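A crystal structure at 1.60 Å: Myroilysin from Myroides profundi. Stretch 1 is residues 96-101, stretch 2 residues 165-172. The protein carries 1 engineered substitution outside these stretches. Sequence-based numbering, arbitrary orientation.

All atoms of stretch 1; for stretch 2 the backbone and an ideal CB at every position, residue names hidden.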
ATOM      1  N   GLY A  96       1.753 -11.911   5.717  1.00 13.39           N
ATOM      2  CA  GLY A  96       2.301 -11.389   6.955  1.00 13.40           C
ATOM      3  C   GLY A  96       3.254 -10.248   6.944  1.00 13.52           C
ATOM      4  O   GLY A  96       3.568  -9.755   7.996  1.00 16.29           O
ATOM      5  N   ALA A  97       3.686  -9.823   5.734  1.00 13.22           N
ATOM      6  CA  ALA A  97       4.637  -8.714   5.510  1.00 13.50           C
ATOM      7  C   ALA A  97       4.031  -7.339   5.505  1.00 13.57           C
ATOM      8  O   ALA A  97       4.711  -6.321   5.353  1.00 13.47           O
ATOM      9  CB  ALA A  97       5.278  -8.938   4.204  1.00 12.78           C
ATOM     10  N   GLY A  98       2.701  -7.330   5.673  1.00 11.22           N
ATOM     11  CA  GLY A  98       1.934  -6.120   5.456  1.00 10.02           C
ATOM     12  C   GLY A  98       1.655  -5.873   4.011  1.00 10.00           C
ATOM     13  O   GLY A  98       2.029  -6.632   3.170  1.00  8.95           O
ATOM     14  N   SER A  99       0.897  -4.843   3.705  1.00  8.27           N
ATOM     15  CA  SER A  99       0.678  -4.477   2.294  1.00  8.30           C
ATOM     16  C   SER A  99       1.289  -3.130   2.137  1.00  7.73           C
ATOM     17  O   SER A  99       1.336  -2.310   3.081  1.00  8.24           O
ATOM     18  CB  SER A  99      -0.842  -4.408   1.962  1.00  7.81           C
ATOM     19  OG  SER A  99      -1.501  -5.661   2.060  1.00  9.51           O
ATOM     20  N   TYR A 100       1.775  -2.850   0.923  1.00  7.03           N
ATOM     21  CA  TYR A 100       2.579  -1.663   0.660  1.00  7.81           C
ATOM     22  C   TYR A 100       2.818  -1.475  -0.793  1.00  7.76           C
ATOM     23  O   TYR A 100       2.770  -2.453  -1.552  1.00  7.54           O
ATOM     24  CB  TYR A 100       3.979  -1.775   1.413  1.00  7.67           C
ATOM     25  CG  TYR A 100       4.839  -3.010   1.272  1.00  8.16           C
ATOM     26  CD1 TYR A 100       5.674  -3.210   0.175  1.00  9.55           C
ATOM     27  CD2 TYR A 100       4.720  -4.032   2.192  1.00  9.16           C
ATOM     28  CE1 TYR A 100       6.410  -4.339   0.065  1.00  8.59           C
ATOM     29  CE2 TYR A 100       5.476  -5.177   2.099  1.00 10.28           C
ATOM     30  CZ  TYR A 100       6.287  -5.359   1.033  1.00 10.29           C
ATOM     31  OH  TYR A 100       7.067  -6.488   0.849  1.00 12.70           O
ATOM     32  N   SER A 101       3.235  -0.248  -1.136  1.00  7.57           N
ATOM     33  CA  SER A 101       3.772   0.078  -2.489  1.00  7.77           C
ATOM     34  C   SER A 101       4.697   1.277  -2.357  1.00  8.06           C
ATOM     35  O   SER A 101       4.426   2.223  -1.596  1.00  8.54           O
ATOM     36  CB  SER A 101       2.659   0.448  -3.474  1.00  7.46           C
ATOM     37  OG  SER A 101       3.157   0.781  -4.750  1.00  8.48           O
ATOM     38  N   UNK A 165       7.923  -4.064  17.528  1.00 19.54           N
ATOM     39  CA  UNK A 165       8.055  -5.465  17.123  1.00 18.75           C
ATOM     40  C   UNK A 165       7.589  -5.720  15.680  1.00 20.09           C
ATOM     41  O   UNK A 165       8.196  -6.445  14.936  1.00 20.04           O
ATOM     42  CB  UNK A 165       7.257  -6.351  18.081  1.00 18.75           C
ATOM     43  N   UNK A 166       6.483  -5.099  15.333  1.00 19.50           N
ATOM     44  CA  UNK A 166       5.921  -5.225  13.978  1.00 19.32           C
ATOM     45  C   UNK A 166       6.778  -4.660  12.860  1.00 16.46           C
ATOM     46  O   UNK A 166       6.826  -5.267  11.768  1.00 17.05           O
ATOM     47  CB  UNK A 166       4.557  -4.532  13.933  1.00 19.32           C
ATOM     48  N   UNK A 167       7.352  -3.457  13.050  1.00 14.30           N
ATOM     49  CA  UNK A 167       8.063  -2.732  11.994  1.00 14.25           C
ATOM     50  C   UNK A 167       9.565  -3.074  11.934  1.00 16.22           C
ATOM     51  O   UNK A 167      10.246  -2.698  10.959  1.00 15.24           O
ATOM     52  CB  UNK A 167       7.889  -1.226  12.204  1.00 14.25           C
ATOM     53  N   UNK A 168      10.006  -3.898  12.907  1.00 15.44           N
ATOM     54  CA  UNK A 168      11.387  -4.347  12.983  1.00 20.60           C
ATOM     55  C   UNK A 168      11.796  -5.289  11.860  1.00 22.13           C
ATOM     56  O   UNK A 168      12.993  -5.391  11.587  1.00 28.97           O
ATOM     57  CB  UNK A 168      11.622  -5.037  14.328  1.00 20.60           C
ATOM     58  N   UNK A 169      10.848  -6.010  11.274  1.00 21.93           N
ATOM     59  CA  UNK A 169      11.176  -7.020  10.271  1.00 22.54           C
ATOM     60  C   UNK A 169      10.899  -6.602   8.819  1.00 18.45           C
ATOM     61  O   UNK A 169      10.979  -5.431   8.477  1.00 20.23           O
ATOM     62  CB  UNK A 169      10.390  -8.296  10.578  1.00 22.54           C
ATOM     63  N   UNK A 170      10.655  -7.609   7.980  1.00 17.51           N
ATOM     64  CA  UNK A 170      10.582  -7.432   6.555  1.00 16.52           C
ATOM     65  C   UNK A 170       9.315  -6.599   6.265  1.00 16.03           C
ATOM     66  O   UNK A 170       8.307  -6.882   6.848  1.00 16.48           O
ATOM     67  CB  UNK A 170      10.564  -8.779   5.830  1.00 16.52           C
ATOM     68  N   UNK A 171       9.352  -5.629   5.358  1.00 15.85           N
ATOM     69  CA  UNK A 171      10.503  -5.129   4.559  1.00 16.17           C
ATOM     70  C   UNK A 171      11.289  -3.966   5.145  1.00 14.79           C
ATOM     71  O   UNK A 171      12.335  -3.616   4.616  1.00 17.43           O
ATOM     72  CB  UNK A 171       9.999  -4.697   3.181  1.00 16.17           C
ATOM     73  N   UNK A 172      10.741  -3.290   6.170  1.00 13.68           N
ATOM     74  CA  UNK A 172      11.339  -2.082   6.702  1.00 14.26           C
ATOM     75  C   UNK A 172      12.657  -2.315   7.461  1.00 16.30           C
ATOM     76  O   UNK A 172      13.570  -1.545   7.261  1.00 18.71           O
ATOM     77  CB  UNK A 172      10.333  -1.396   7.628  1.00 14.26           C
TER

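Position 165 has helical backbone angles (-67/-42), and nothing of stretch 1 lies within 5.5 Å of its ideal CB. The contact therefore sets no preference, beyond the general point that most residues other than proline tolerate a helix interior; the deposited residue is Ala-165.

At 166 the angles are again helical (-65/-44) and CA-to-CB points sideways, with no atom of stretch 1 within 5.5 Å of the ideal CB. A short side chain could not touch stretch 1. A long one could, if directed to Gly-98, where the absence of a side chain leaves the CA accessible. Leucine, methionine and phenylalanine would fall short; tyrosine, or an extended arginine or lysine, could reach, though stretch 1 offers no acidic partner here to favour a charge. The deposited residue is Tyr-166, with chi1 at -168° (t) and chi2 at 66°. The end of its side chain comes nearer than its start: Tyr-166 OH lies 3.7 Å from Gly-98 CA. This is a packing contact, not a hydrogen bond. An ideal CB on Gly-98 would lie 3.3 Å from Tyr-166 OH, a tight approach, although the phi/psi of Gly-98 (81/176) already calls for glycine by itself.

Positions 167, 168 and 169 point their ideal CB atoms at nothing in stretch 1. As far as stretch 1 is concerned, 167 and 168 would accept almost any side chain. The angles at 169 (-103/-153) lie in an extended region somewhat unusual for residues with a CB, so glycine would be comfortable there without being demanded. The deposited residues are Tyr-167, Ala-168 and Gly-169; none touches stretch 1.

Position 170 makes the closest CA approach between the stretches, 6.2 Å from its CA to Ala-97 CA. Its ideal CB points sideways and has no neighbour from stretch 1 within 5.5 Å, yet Ala-97 CB and the hydroxyl end of Tyr-100 offer a surface to a side chain long enough to reach them. Leucine, methionine or an aromatic would suit. The residue is Tyr-170, chi1 -176° (t), chi2 84°. Its CD2 packs 4.2 Å from Ala-97 CB, which sits at the ring edge, near the ring plane. Its CE2 comes to 3.4 Å from Tyr-100 OH; both hydroxyls, Tyr-100 OH and Tyr-170 OH, are hydrogen-bonded elsewhere in the structure.

At 171 the ideal CB points toward stretch 1, 4.2 Å from Tyr-100 OH, and the Tyr-100 ring lies nearby. The peptide bond before it is cis, visible in the backbone as CA atoms of 170 and 171 on the same side of that bond, which strongly favours proline; phi of -92° is compatible. Otherwise a compact apolar side chain would suit the aromatic surface. Pro-171 is deposited, its ring puckered C-gamma endo. Pro-171 CG sits over one face of Tyr-100, 4.0 Å from the ring centroid and 25° off its normal, a CH-pi contact; the same CG is 3.7 Å from Tyr-100 CE2. Pro-171 CD lies 3.6 Å from Ala-97 O.

Position 172 points sideways into space that stretch 1 leaves empty, so many residues would fit. Asn-172 makes no contact across the stretches.

Stretch 2 (165-172) AYYAGYPN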
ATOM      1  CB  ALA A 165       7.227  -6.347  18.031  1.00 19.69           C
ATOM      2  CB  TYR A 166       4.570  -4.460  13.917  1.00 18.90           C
ATOM      3  CG  TYR A 166       3.794  -4.784  12.663  1.00 21.50           C
ATOM      4  CD1 TYR A 166       3.269  -6.069  12.424  1.00 24.35           C
ATOM      5  CD2 TYR A 166       3.627  -3.811  11.676  1.00 23.48           C
ATOM      6  CE1 TYR A 166       2.538  -6.340  11.233  1.00 24.60           C
ATOM      7  CE2 TYR A 166       2.941  -4.101  10.519  1.00 21.52           C
ATOM      8  CZ  TYR A 166       2.387  -5.349  10.307  1.00 21.67           C
ATOM      9  OH  TYR A 166       1.735  -5.561   9.098  1.00 22.71           O
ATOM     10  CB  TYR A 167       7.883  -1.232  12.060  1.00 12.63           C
ATOM     11  CG  TYR A 167       6.472  -0.745  11.757  1.00 13.66           C
ATOM     12  CD1 TYR A 167       5.510  -0.651  12.746  1.00 13.71           C
ATOM     13  CD2 TYR A 167       6.118  -0.480  10.466  1.00 13.02           C
ATOM     14  CE1 TYR A 167       4.238  -0.229  12.495  1.00 13.40           C
ATOM     15  CE2 TYR A 167       4.808  -0.069  10.201  1.00 11.73           C
ATOM     16  CZ  TYR A 167       3.894   0.047  11.146  1.00 13.00           C
ATOM     17  OH  TYR A 167       2.667   0.569  10.845  1.00 13.22           O
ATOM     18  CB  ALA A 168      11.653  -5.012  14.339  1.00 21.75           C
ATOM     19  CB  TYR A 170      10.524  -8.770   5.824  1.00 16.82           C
ATOM     20  CG  TYR A 170      10.543  -8.615   4.317  1.00 17.58           C
ATOM     21  CD1 TYR A 170      11.756  -8.482   3.650  1.00 18.49           C
ATOM     22  CD2 TYR A 170       9.388  -8.644   3.580  1.00 19.52           C
ATOM     23  CE1 TYR A 170      11.819  -8.318   2.272  1.00 22.38           C
ATOM     24  CE2 TYR A 170       9.442  -8.455   2.168  1.00 22.13           C
ATOM     25  CZ  TYR A 170      10.675  -8.268   1.550  1.00 23.59           C
ATOM     26  OH  TYR A 170      10.813  -8.117   0.188  1.00 26.69           O
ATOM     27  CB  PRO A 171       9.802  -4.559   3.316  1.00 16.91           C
ATOM     28  CG  PRO A 171       8.487  -4.087   3.895  1.00 16.14           C
ATOM     29  CD  PRO A 171       8.050  -5.139   4.838  1.00 15.61           C
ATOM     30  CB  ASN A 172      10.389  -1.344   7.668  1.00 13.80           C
ATOM     31  CG  ASN A 172       9.095  -0.807   6.999  1.00 13.79           C
ATOM     32  OD1 ASN A 172       8.054  -1.025   7.515  1.00 13.10           O
ATOM     33  ND2 ASN A 172       9.199  -0.029   5.934  1.00 14.44           N
TER
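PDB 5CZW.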